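Local coordinates for protein pantothenate kinase (Coxiella burnetii, PDB 3TQC) that catalyses the ATP-dependent phosphorylation of (R)-pantothenate to (R)-4'-phosphopantothenate, the first step of coenzyme A biosynthesis, at residues 17-22 / 314-319; 57-62 / 110-115; 230-235 / 302-307. All coordinates share one frame; numbering follows the deposited sequence.

Contact 1 (17-22 / 314-319)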
loop_
_atom_site.group_PDB
_atom_site.type_symbol
_atom_site.label_atom_id
_atom_site.label_comp_id
_atom_site.label_asym_id
_atom_site.label_seq_id
_atom_site.Cartn_x
_atom_site.Cartn_y
_atom_site.Cartn_z
ATOM N N LEU B 17 7.090 -13.954 -7.952
ATOM C CA LEU B 17 7.079 -15.014 -8.947
ATOM C C LEU B 17 7.557 -14.370 -10.223
ATOM O O LEU B 17 7.169 -13.255 -10.543
ATOM C CB LEU B 17 5.669 -15.567 -9.206
ATOM C CG LEU B 17 4.926 -16.227 -8.063
ATOM C CD1 LEU B 17 3.539 -16.681 -8.545
ATOM C CD2 LEU B 17 5.734 -17.380 -7.463
ATOM N N GLN B 18 8.379 -15.103 -10.954
ATOM C CA GLN B 18 8.970 -14.628 -12.184
ATOM C C GLN B 18 8.583 -15.566 -13.300
ATOM O O GLN B 18 8.582 -16.761 -13.097
ATOM C CB GLN B 18 10.487 -14.568 -12.021
ATOM C CG GLN B 18 10.884 -13.270 -11.352
ATOM C CD GLN B 18 12.256 -13.291 -10.753
ATOM O OE1 GLN B 18 13.224 -13.565 -11.437
ATOM N NE2 GLN B 18 12.346 -12.982 -9.453
ATOM N N PHE B 19 8.246 -15.000 -14.459
ATOM C CA PHE B 19 7.909 -15.769 -15.666
ATOM C C PHE B 19 8.615 -15.189 -16.878
ATOM O O PHE B 19 8.496 -14.003 -17.148
ATOM C CB PHE B 19 6.407 -15.684 -15.986
ATOM C CG PHE B 19 5.503 -16.027 -14.853
ATOM C CD1 PHE B 19 4.897 -17.274 -14.791
ATOM C CD2 PHE B 19 5.198 -15.088 -13.885
ATOM C CE1 PHE B 19 4.012 -17.585 -13.746
ATOM C CE2 PHE B 19 4.323 -15.391 -12.833
ATOM C CZ PHE B 19 3.742 -16.637 -12.756
ATOM N N ASN B 20 9.329 -16.004 -17.629
ATOM C CA ASN B 20 9.665 -15.614 -18.992
ATOM C C ASN B 20 8.424 -15.892 -19.857
ATOM O O ASN B 20 7.384 -16.333 -19.354
ATOM C CB ASN B 20 10.894 -16.361 -19.500
ATOM C CG ASN B 20 10.679 -17.865 -19.591
ATOM O OD1 ASN B 20 9.546 -18.343 -19.689
ATOM N ND2 ASN B 20 11.773 -18.616 -19.553
ATOM N N ARG B 21 8.527 -15.649 -21.150
ATOM C CA ARG B 21 7.378 -15.813 -22.023
ATOM C C ARG B 21 6.846 -17.251 -22.059
ATOM O O ARG B 21 5.635 -17.463 -22.031
ATOM C CB ARG B 21 7.710 -15.340 -23.438
ATOM C CG ARG B 21 6.626 -14.444 -23.965
ATOM C CD ARG B 21 6.789 -14.203 -25.422
ATOM N NE ARG B 21 5.482 -14.077 -26.059
ATOM C CZ ARG B 21 4.761 -12.966 -26.133
ATOM N NH1 ARG B 21 5.193 -11.824 -25.602
ATOM N NH2 ARG B 21 3.592 -13.004 -26.764
ATOM N N GLN B 22 7.745 -18.230 -22.124
ATOM C CA GLN B 22 7.337 -19.646 -22.107
ATOM C C GLN B 22 6.546 -19.934 -20.836
ATOM O O GLN B 22 5.475 -20.552 -20.871
ATOM C CB GLN B 22 8.555 -20.585 -22.199
ATOM C CG GLN B 22 8.235 -22.048 -22.542
ATOM C CD GLN B 22 7.752 -22.898 -21.346
ATOM O OE1 GLN B 22 8.214 -22.737 -20.201
ATOM N NE2 GLN B 22 6.827 -23.819 -21.618
ATOM N N GLN B 314 8.446 -9.815 -22.246
ATOM C CA GLN B 314 9.477 -10.836 -22.132
ATOM C C GLN B 314 9.630 -11.352 -20.715
ATOM O O GLN B 314 10.163 -12.443 -20.512
ATOM C CB GLN B 314 10.817 -10.309 -22.635
ATOM C CG GLN B 314 10.880 -10.058 -24.159
ATOM C CD GLN B 314 10.358 -11.223 -25.038
ATOM O OE1 GLN B 314 9.506 -11.017 -25.926
ATOM N NE2 GLN B 314 10.860 -12.442 -24.786
ATOM N N LYS B 315 9.160 -10.591 -19.736
ATOM C CA LYS B 315 9.215 -11.037 -18.364
ATOM C C LYS B 315 8.034 -10.481 -17.584
ATOM O O LYS B 315 7.665 -9.311 -17.763
ATOM C CB LYS B 315 10.540 -10.574 -17.754
ATOM C CG LYS B 315 11.083 -11.445 -16.627
ATOM C CD LYS B 315 12.586 -11.162 -16.362
ATOM C CE LYS B 315 13.492 -11.190 -17.639
ATOM N NZ LYS B 315 14.974 -11.192 -17.354
ATOM N N VAL B 316 7.433 -11.315 -16.743
ATOM C CA VAL B 316 6.401 -10.878 -15.796
ATOM C C VAL B 316 6.831 -11.206 -14.378
ATOM O O VAL B 316 7.268 -12.318 -14.098
ATOM C CB VAL B 316 5.046 -11.560 -16.078
ATOM C CG1 VAL B 316 3.983 -11.032 -15.152
ATOM C CG2 VAL B 316 4.656 -11.346 -17.529
ATOM N N TYR B 317 6.758 -10.210 -13.497
ATOM C CA TYR B 317 6.988 -10.402 -12.072
ATOM C C TYR B 317 5.643 -10.286 -11.389
ATOM O O TYR B 317 4.884 -9.377 -11.677
ATOM C CB TYR B 317 7.908 -9.329 -11.516
ATOM C CG TYR B 317 9.320 -9.358 -12.040
ATOM C CD1 TYR B 317 10.319 -10.019 -11.347
ATOM C CD2 TYR B 317 9.667 -8.700 -13.220
ATOM C CE1 TYR B 317 11.620 -10.035 -11.812
ATOM C CE2 TYR B 317 10.974 -8.710 -13.686
ATOM C CZ TYR B 317 11.939 -9.384 -12.981
ATOM O OH TYR B 317 13.243 -9.409 -13.439
ATOM N N LEU B 318 5.334 -11.206 -10.489
ATOM C CA LEU B 318 4.089 -11.133 -9.750
ATOM C C LEU B 318 4.428 -11.382 -8.290
ATOM O O LEU B 318 5.068 -12.392 -7.949
ATOM C CB LEU B 318 3.088 -12.180 -10.275
ATOM C CG LEU B 318 1.741 -12.341 -9.548
ATOM C CD1 LEU B 318 0.883 -11.089 -9.583
ATOM C CD2 LEU B 318 0.982 -13.497 -10.170
ATOM N N ARG B 319 4.012 -10.465 -7.430
ATOM C CA ARG B 319 4.255 -10.615 -5.999
ATOM C C ARG B 319 3.737 -11.955 -5.487
ATOM O O ARG B 319 2.612 -12.381 -5.812
ATOM C CB ARG B 319 3.612 -9.482 -5.201
ATOM C CG ARG B 319 4.414 -8.170 -5.181
ATOM C CD ARG B 319 5.738 -8.294 -4.422
ATOM N NE ARG B 319 5.530 -8.811 -3.069
ATOM C CZ ARG B 319 5.165 -8.086 -2.008
ATOM N NH1 ARG B 319 4.994 -6.781 -2.103
ATOM N NH2 ARG B 319 4.981 -8.684 -0.831
HETATM O O HOH W 1 13.405 -12.354 -13.682
HETATM O O HOH W 2 11.316 -14.572 -22.627
#
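Gln-18 brings its aliphatic stem obliquely to the CD1-CE1 bond of Tyr-317: CG of Gln-18 comes within 3.3 Å of CD1 of Tyr-317, and the amide beyond it is turned 45° from the ring plane. A water joins the two ends, donating to OE1 of Gln-18 and hydrogen-bonded to OH of Tyr-317. On the other face of the sheet, Phe-19 has CG anti to its carbonyl carbon (chi1 -52°) and meets Val-316 and Leu-318 with its ring edge; CD2 of Phe-19 lies 4.2 Å from CB of Val-316, while O of Val-316 sits in the ring plane. That same O of Val-316 accepts from N of Phe-19 at 2.9 Å, and N of Val-316 returns a bond to O of Phe-19. Phe-19 with Val-316 and Leu-17 with Leu-318 are thus hydrogen-bonded antiparallel pairs, each linked by two backbone bonds.

Further out, Trp-24 packs edge-to-face with Phe-19, and Lys-86 of the second subunit makes a cation-pi contact with the same ring and a hydrogen bond to O of Gln-18. Where the strand gives way to a helix, Asn-20 is the N-cap, its OD1 accepting N of Gln-23. A classic beta bulge sets Gln-314 and Lys-315 together opposite Glu-306 of strand 303-307. The whole is an antiparallel ladder by which the N-terminal strand 16-20 closes one edge of the chain's seven-stranded mixed sheet.

Contact 2 (57-62 / 110-115)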
loop_
_atom_site.group_PDB
_atom_site.type_symbol
_atom_site.label_atom_id
_atom_site.label_comp_id
_atom_site.label_asym_id
_atom_site.label_seq_id
_atom_site.Cartn_x
_atom_site.Cartn_y
_atom_site.Cartn_z
ATOM N N GLU B 57 -1.613 -14.237 -26.063
ATOM C CA GLU B 57 -0.622 -14.956 -25.280
ATOM C C GLU B 57 -0.346 -14.268 -23.948
ATOM O O GLU B 57 -0.120 -14.947 -22.964
ATOM C CB GLU B 57 0.685 -15.142 -26.069
ATOM C CG GLU B 57 0.622 -16.189 -27.191
ATOM C CD GLU B 57 1.937 -16.286 -27.989
ATOM O OE1 GLU B 57 2.932 -15.632 -27.590
ATOM O OE2 GLU B 57 1.980 -17.005 -29.008
ATOM N N ILE B 58 -0.395 -12.943 -23.905
ATOM C CA ILE B 58 -0.067 -12.212 -22.681
ATOM C C ILE B 58 -1.291 -11.606 -22.005
ATOM O O ILE B 58 -1.594 -11.934 -20.864
ATOM C CB ILE B 58 0.951 -11.096 -22.949
ATOM C CG1 ILE B 58 2.224 -11.656 -23.596
ATOM C CG2 ILE B 58 1.320 -10.400 -21.654
ATOM C CD1 ILE B 58 3.050 -12.504 -22.654
ATOM N N TYR B 59 -2.009 -10.736 -22.708
ATOM C CA TYR B 59 -3.060 -9.929 -22.067
ATOM C C TYR B 59 -4.319 -10.688 -21.693
ATOM O O TYR B 59 -4.933 -10.403 -20.663
ATOM C CB TYR B 59 -3.361 -8.686 -22.913
ATOM C CG TYR B 59 -2.119 -7.838 -22.966
ATOM C CD1 TYR B 59 -1.739 -7.100 -21.866
ATOM C CD2 TYR B 59 -1.279 -7.850 -24.076
ATOM C CE1 TYR B 59 -0.585 -6.356 -21.871
ATOM C CE2 TYR B 59 -0.122 -7.105 -24.090
ATOM C CZ TYR B 59 0.218 -6.359 -22.977
ATOM O OH TYR B 59 1.363 -5.612 -22.965
ATOM N N LEU B 60 -4.689 -11.673 -22.499
ATOM C CA LEU B 60 -5.815 -12.515 -22.156
ATOM C C LEU B 60 -5.551 -13.284 -20.853
ATOM O O LEU B 60 -6.323 -13.168 -19.917
ATOM C CB LEU B 60 -6.185 -13.443 -23.304
ATOM C CG LEU B 60 -7.366 -14.380 -23.024
ATOM C CD1 LEU B 60 -8.541 -13.605 -22.434
ATOM C CD2 LEU B 60 -7.778 -15.106 -24.298
ATOM N N PRO B 61 -4.448 -14.047 -20.776
ATOM C CA PRO B 61 -4.205 -14.714 -19.486
ATOM C C PRO B 61 -3.930 -13.737 -18.332
ATOM O O PRO B 61 -4.271 -14.033 -17.183
ATOM C CB PRO B 61 -2.985 -15.610 -19.751
ATOM C CG PRO B 61 -2.446 -15.197 -21.082
ATOM C CD PRO B 61 -3.554 -14.532 -21.838
ATOM N N LEU B 62 -3.321 -12.590 -18.635
ATOM C CA LEU B 62 -3.133 -11.565 -17.623
ATOM C C LEU B 62 -4.497 -11.158 -17.098
ATOM O O LEU B 62 -4.688 -11.066 -15.895
ATOM C CB LEU B 62 -2.364 -10.354 -18.168
ATOM C CG LEU B 62 -2.253 -9.154 -17.222
ATOM C CD1 LEU B 62 -1.786 -9.590 -15.838
ATOM C CD2 LEU B 62 -1.337 -8.047 -17.783
ATOM N N ARG B 110 -6.348 -0.043 -21.996
ATOM C CA ARG B 110 -7.443 -0.256 -22.927
ATOM C C ARG B 110 -7.606 -1.742 -23.261
ATOM O O ARG B 110 -8.723 -2.231 -23.429
ATOM C CB ARG B 110 -7.269 0.596 -24.193
ATOM C CG ARG B 110 -7.437 2.089 -23.895
ATOM C CD ARG B 110 -7.106 2.988 -25.089
ATOM N NE ARG B 110 -6.534 4.270 -24.645
ATOM C CZ ARG B 110 -6.363 5.343 -25.418
ATOM N NH1 ARG B 110 -6.715 5.330 -26.706
ATOM N NH2 ARG B 110 -5.835 6.445 -24.891
ATOM N N VAL B 111 -6.497 -2.460 -23.352
ATOM C CA VAL B 111 -6.574 -3.873 -23.671
ATOM C C VAL B 111 -7.202 -4.634 -22.505
ATOM O O VAL B 111 -8.110 -5.457 -22.710
ATOM C CB VAL B 111 -5.213 -4.465 -23.985
ATOM C CG1 VAL B 111 -5.308 -6.001 -24.045
ATOM C CG2 VAL B 111 -4.707 -3.875 -25.284
ATOM N N LEU B 112 -6.717 -4.328 -21.295
ATOM C CA LEU B 112 -7.241 -4.942 -20.083
ATOM C C LEU B 112 -8.687 -4.553 -19.826
ATOM O O LEU B 112 -9.436 -5.366 -19.305
ATOM C CB LEU B 112 -6.373 -4.614 -18.867
ATOM C CG LEU B 112 -5.009 -5.326 -18.815
ATOM C CD1 LEU B 112 -4.331 -5.059 -17.467
ATOM C CD2 LEU B 112 -5.135 -6.816 -19.060
ATOM N N LYS B 113 -9.079 -3.331 -20.184
ATOM C CA LYS B 113 -10.466 -2.894 -20.005
ATOM C C LYS B 113 -11.381 -3.760 -20.854
ATOM O O LYS B 113 -12.378 -4.265 -20.352
ATOM C CB LYS B 113 -10.660 -1.413 -20.348
ATOM C CG LYS B 113 -12.143 -0.959 -20.499
ATOM C CD LYS B 113 -12.202 0.509 -20.943
ATOM C CE LYS B 113 -13.634 1.089 -21.038
ATOM N NZ LYS B 113 -14.573 0.148 -21.718
ATOM N N ALA B 114 -11.031 -3.947 -22.121
ATOM C CA ALA B 114 -11.798 -4.817 -22.996
ATOM C C ALA B 114 -11.828 -6.259 -22.488
ATOM O O ALA B 114 -12.889 -6.852 -22.426
ATOM C CB ALA B 114 -11.265 -4.768 -24.422
ATOM N N LEU B 115 -10.674 -6.801 -22.110
ATOM C CA LEU B 115 -10.575 -8.199 -21.700
ATOM C C LEU B 115 -11.185 -8.478 -20.337
ATOM O O LEU B 115 -11.896 -9.455 -20.176
ATOM C CB LEU B 115 -9.117 -8.661 -21.691
ATOM C CG LEU B 115 -8.453 -8.776 -23.067
ATOM C CD1 LEU B 115 -6.987 -9.224 -22.910
ATOM C CD2 LEU B 115 -9.205 -9.725 -23.936
#
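Tyr-59 overlaps Val-111 at the root of its ring, where CB of Tyr-59 meets CG1 of Val-111 at 3.5 Å and the two side chains cross at about a right angle. The same methyl also approaches CG of Tyr-59, coming in obliquely to the ring. The CG1 branch is carried there by a first torsion that puts it anti to the backbone N of Val-111 (chi1 169°). Leu-112 reaches the ring differently: its CD2 lies near the ring plane, at the edge, 4.4 Å from CD1 of Tyr-59. Ile-58, the preceding residue in the same helix, holds CG2 over the centre of one ring face.

One turn further along, Leu-115 presses against main chain as much as side chain. Its CD1 is 3.3 Å from O of Tyr-59 and 3.7 Å from CB of Tyr-59, and it also touches N of Leu-60. The other methyl, CD2 of Leu-115, packs against CD1 of Leu-60. Leu-62 completes the interface by crossing Leu-112 at about a right angle, with CG of Leu-62 4.1 Å from CD2 of Leu-112. That one methyl of Leu-112 thus touches both Tyr-59 and Leu-62.

The six touching residues are all buried, and the contacts between their side chains are apolar. The axes of the two short helical segments pass 9.5 Å apart at a crossing angle of -51°. Within helix 52-84, residues 57-59 form a wider, pi-type turn, and the helix is kinked at Pro-61, which packs on Trp-24 and on Phe-83 of the second subunit. Helix 105-116, which starts within the probable P-loop, is packed against the long helix 52-84, while Leu-62 continues past this interface onto Leu-303 and Leu-305 of strand 303-307.

Contact 3 (230-235 / 302-307). With ADP (adenosine-5'-diphosphate), chain D.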
loop_
_atom_site.group_PDB
_atom_site.type_symbol
_atom_site.label_atom_id
_atom_site.label_comp_id
_atom_site.label_asym_id
_atom_site.label_seq_id
_atom_site.Cartn_x
_atom_site.Cartn_y
_atom_site.Cartn_z
ATOM N N SER B 230 -1.542 -3.315 -8.498
ATOM C CA SER B 230 -0.887 -2.436 -9.457
ATOM C C SER B 230 0.037 -3.197 -10.366
ATOM O O SER B 230 0.692 -4.150 -9.942
ATOM C CB SER B 230 -0.100 -1.351 -8.739
ATOM O OG SER B 230 0.794 -1.946 -7.836
ATOM N N LEU B 231 0.062 -2.759 -11.623
ATOM C CA LEU B 231 0.978 -3.244 -12.641
ATOM C C LEU B 231 1.947 -2.125 -12.902
ATOM O O LEU B 231 1.548 -0.967 -12.956
ATOM C CB LEU B 231 0.260 -3.512 -13.962
ATOM C CG LEU B 231 -0.680 -4.696 -14.169
ATOM C CD1 LEU B 231 -2.004 -4.488 -13.451
ATOM C CD2 LEU B 231 -0.911 -4.869 -15.662
ATOM N N PHE B 232 3.209 -2.455 -13.092
ATOM C CA PHE B 232 4.167 -1.477 -13.567
ATOM C C PHE B 232 4.653 -1.987 -14.919
ATOM O O PHE B 232 5.068 -3.129 -15.019
ATOM C CB PHE B 232 5.313 -1.301 -12.584
ATOM C CG PHE B 232 6.292 -0.210 -12.958
ATOM C CD1 PHE B 232 6.246 1.024 -12.336
ATOM C CD2 PHE B 232 7.278 -0.441 -13.903
ATOM C CE1 PHE B 232 7.149 2.011 -12.661
ATOM C CE2 PHE B 232 8.182 0.535 -14.231
ATOM C CZ PHE B 232 8.111 1.776 -13.609
ATOM N N VAL B 233 4.547 -1.155 -15.954
ATOM C CA VAL B 233 5.071 -1.506 -17.275
ATOM C C VAL B 233 6.487 -0.911 -17.396
ATOM O O VAL B 233 6.677 0.288 -17.193
ATOM C CB VAL B 233 4.152 -0.998 -18.390
ATOM C CG1 VAL B 233 4.710 -1.393 -19.764
ATOM C CG2 VAL B 233 2.715 -1.539 -18.164
ATOM N N ASP B 234 7.461 -1.762 -17.709
ATOM C CA ASP B 234 8.885 -1.428 -17.609
ATOM C C ASP B 234 9.572 -1.730 -18.926
ATOM O O ASP B 234 9.188 -2.644 -19.653
ATOM C CB ASP B 234 9.535 -2.263 -16.485
ATOM C CG ASP B 234 10.976 -1.825 -16.146
ATOM O OD1 ASP B 234 11.272 -0.608 -16.031
ATOM O OD2 ASP B 234 11.826 -2.723 -15.950
ATOM N N ALA B 235 10.602 -0.971 -19.223
ATOM C CA ALA B 235 11.441 -1.250 -20.368
ATOM C C ALA B 235 12.688 -0.409 -20.211
ATOM O O ALA B 235 12.712 0.525 -19.399
ATOM C CB ALA B 235 10.721 -0.925 -21.676
ATOM N N GLN B 302 2.540 -4.804 -7.699
ATOM C CA GLN B 302 2.280 -6.231 -7.501
ATOM C C GLN B 302 2.777 -7.027 -8.713
ATOM O O GLN B 302 3.228 -8.150 -8.588
ATOM C CB GLN B 302 0.788 -6.496 -7.312
ATOM C CG GLN B 302 0.278 -6.340 -5.915
ATOM C CD GLN B 302 0.177 -4.904 -5.509
ATOM O OE1 GLN B 302 -0.394 -4.083 -6.227
ATOM N NE2 GLN B 302 0.758 -4.577 -4.357
ATOM N N LEU B 303 2.671 -6.425 -9.884
ATOM C CA LEU B 303 2.994 -7.096 -11.122
ATOM C C LEU B 303 3.839 -6.166 -11.979
ATOM O O LEU B 303 3.507 -4.998 -12.160
ATOM C CB LEU B 303 1.697 -7.455 -11.841
ATOM C CG LEU B 303 1.750 -8.380 -13.047
ATOM C CD1 LEU B 303 0.430 -9.131 -13.146
ATOM C CD2 LEU B 303 2.003 -7.596 -14.307
ATOM N N ILE B 304 4.951 -6.667 -12.481
ATOM C CA ILE B 304 5.751 -5.880 -13.396
ATOM C C ILE B 304 5.777 -6.588 -14.724
ATOM O O ILE B 304 6.106 -7.760 -14.795
ATOM C CB ILE B 304 7.162 -5.652 -12.860
ATOM C CG1 ILE B 304 7.089 -4.892 -11.528
ATOM C CG2 ILE B 304 8.003 -4.875 -13.868
ATOM C CD1 ILE B 304 8.348 -4.991 -10.718
ATOM N N LEU B 305 5.374 -5.873 -15.764
ATOM C CA LEU B 305 5.443 -6.374 -17.119
ATOM C C LEU B 305 6.663 -5.733 -17.716
ATOM O O LEU B 305 6.779 -4.511 -17.732
ATOM C CB LEU B 305 4.226 -5.960 -17.927
ATOM C CG LEU B 305 2.870 -6.442 -17.466
ATOM C CD1 LEU B 305 1.789 -5.786 -18.337
ATOM C CD2 LEU B 305 2.807 -7.938 -17.563
ATOM N N GLU B 306 7.582 -6.559 -18.179
ATOM C CA GLU B 306 8.833 -6.088 -18.730
ATOM C C GLU B 306 8.795 -6.292 -20.249
ATOM O O GLU B 306 8.651 -7.406 -20.732
ATOM C CB GLU B 306 10.006 -6.838 -18.075
ATOM C CG GLU B 306 11.377 -6.300 -18.439
ATOM C CD GLU B 306 12.518 -7.063 -17.775
ATOM O OE1 GLU B 306 12.604 -7.071 -16.526
ATOM O OE2 GLU B 306 13.334 -7.652 -18.506
ATOM N N LYS B 307 8.912 -5.193 -20.986
ATOM C CA LYS B 307 8.798 -5.197 -22.434
ATOM C C LYS B 307 10.155 -5.239 -23.114
ATOM O O LYS B 307 11.091 -4.591 -22.668
ATOM C CB LYS B 307 8.023 -3.952 -22.897
ATOM C CG LYS B 307 6.534 -4.042 -22.613
ATOM C CD LYS B 307 5.832 -2.717 -22.769
ATOM C CE LYS B 307 5.516 -2.374 -24.187
ATOM N NZ LYS B 307 4.605 -1.199 -24.245
HETATM P PB ADP D . 1.730 5.652 -22.337
HETATM O O1B ADP D . 0.244 5.560 -22.194
HETATM O O2B ADP D . 2.480 4.950 -21.234
HETATM O O3B ADP D . 2.266 7.040 -22.609
HETATM P PA ADP D . 1.095 4.466 -24.832
HETATM O O1A ADP D . 0.170 3.424 -24.250
HETATM O O2A ADP D . 0.560 5.706 -25.475
HETATM O O3A ADP D . 2.140 4.899 -23.694
HETATM O "O5'" ADP D . 2.033 3.764 -25.898
HETATM C "C5'" ADP D . 3.271 4.339 -26.274
HETATM C "C4'" ADP D . 3.559 4.006 -27.732
HETATM O "O4'" ADP D . 3.882 2.626 -27.866
HETATM C "C3'" ADP D . 2.355 4.236 -28.619
HETATM O "O3'" ADP D . 2.816 4.718 -29.882
HETATM C "C2'" ADP D . 1.694 2.888 -28.755
HETATM O "O2'" ADP D . 1.082 2.734 -30.024
HETATM C "C1'" ADP D . 2.859 1.935 -28.597
HETATM N N9 ADP D . 2.534 0.694 -27.864
HETATM C C8 ADP D . 2.156 0.626 -26.579
HETATM N N7 ADP D . 1.963 -0.659 -26.204
HETATM C C5 ADP D . 2.226 -1.417 -27.273
HETATM C C6 ADP D . 2.216 -2.855 -27.524
HETATM N N6 ADP D . 1.861 -3.694 -26.520
HETATM N N1 ADP D . 2.556 -3.263 -28.760
HETATM C C2 ADP D . 2.897 -2.405 -29.747
HETATM N N3 ADP D . 2.928 -1.066 -29.570
HETATM C C4 ADP D . 2.607 -0.534 -28.365
#
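Lys-307 runs from the end of its strand to the nucleotide. Its CB lies 3.7 Å from O of Asp-234, the oxygen that also accepts N-H of Lys-307 in a nearly straight bond (173°). CD of Lys-307 presses on CG1 of Val-233, a close 3.5 Å, the two side chains crossing at a slant. A bend at chi3 (81°) turns CE aside; NZ of Lys-307 beyond it lies 3.3 Å from N7 of ADP. Hydrogen bonds to O of Val-103 and ND1 of His-311 hold this tip, and Trp-243 adds a cation-pi contact.

The backbones form a parallel ladder: Phe-232 donates to O of Leu-303 and accepts from Leu-305, which in turn accepts from Asp-234. Leu-231 and Leu-303 run alongside each other in the same direction, CG of Leu-231 4.0 Å from CD2 of Leu-303. At the far end OE1 of Gln-302 accepts OG of Ser-230 at 2.9 Å, the donor standing above the carbonyl plane, and weakly N of Ser-230. On the face that carries Phe-232 and Ile-304, Asp-234 and Glu-306 bring like charges near each other, perhaps partly offset by the long, weak ion pair of Asp-234 with Lys-298.

Strand 229-234 lies between 303-307 and 93-99, the strand leading into the probable P-loop, in the parallel core of a P-loop kinase fold, with the nucleotide at the strands' C-terminal ends.

In the fold
Contacts 1 and 3 belong to one sheet, their centres about 10 Å apart: strand 303-307 pairs with 229-234 on one side and 313-319 on the other, the latter pairing including N of Glu-306 and O of Lys-315 at 2.8 Å. Contact 2 packs on this sheet through Leu-62, whose CD1 lies 3.5 Å from CD1 of Leu-303, and through Leu-112, which touches Leu-231. A salt bridge from NH2 of Arg-21 to OE1 of Glu-57, 2.8 Å, ties contact 1 to the helix of contact 2. Lys-307 of contact 3 touches ADP directly. Between nearest atoms, the side chain of Tyr-59 is about 4 Å from ADP. The side chain of Arg-21 is about 9 Å from ADP.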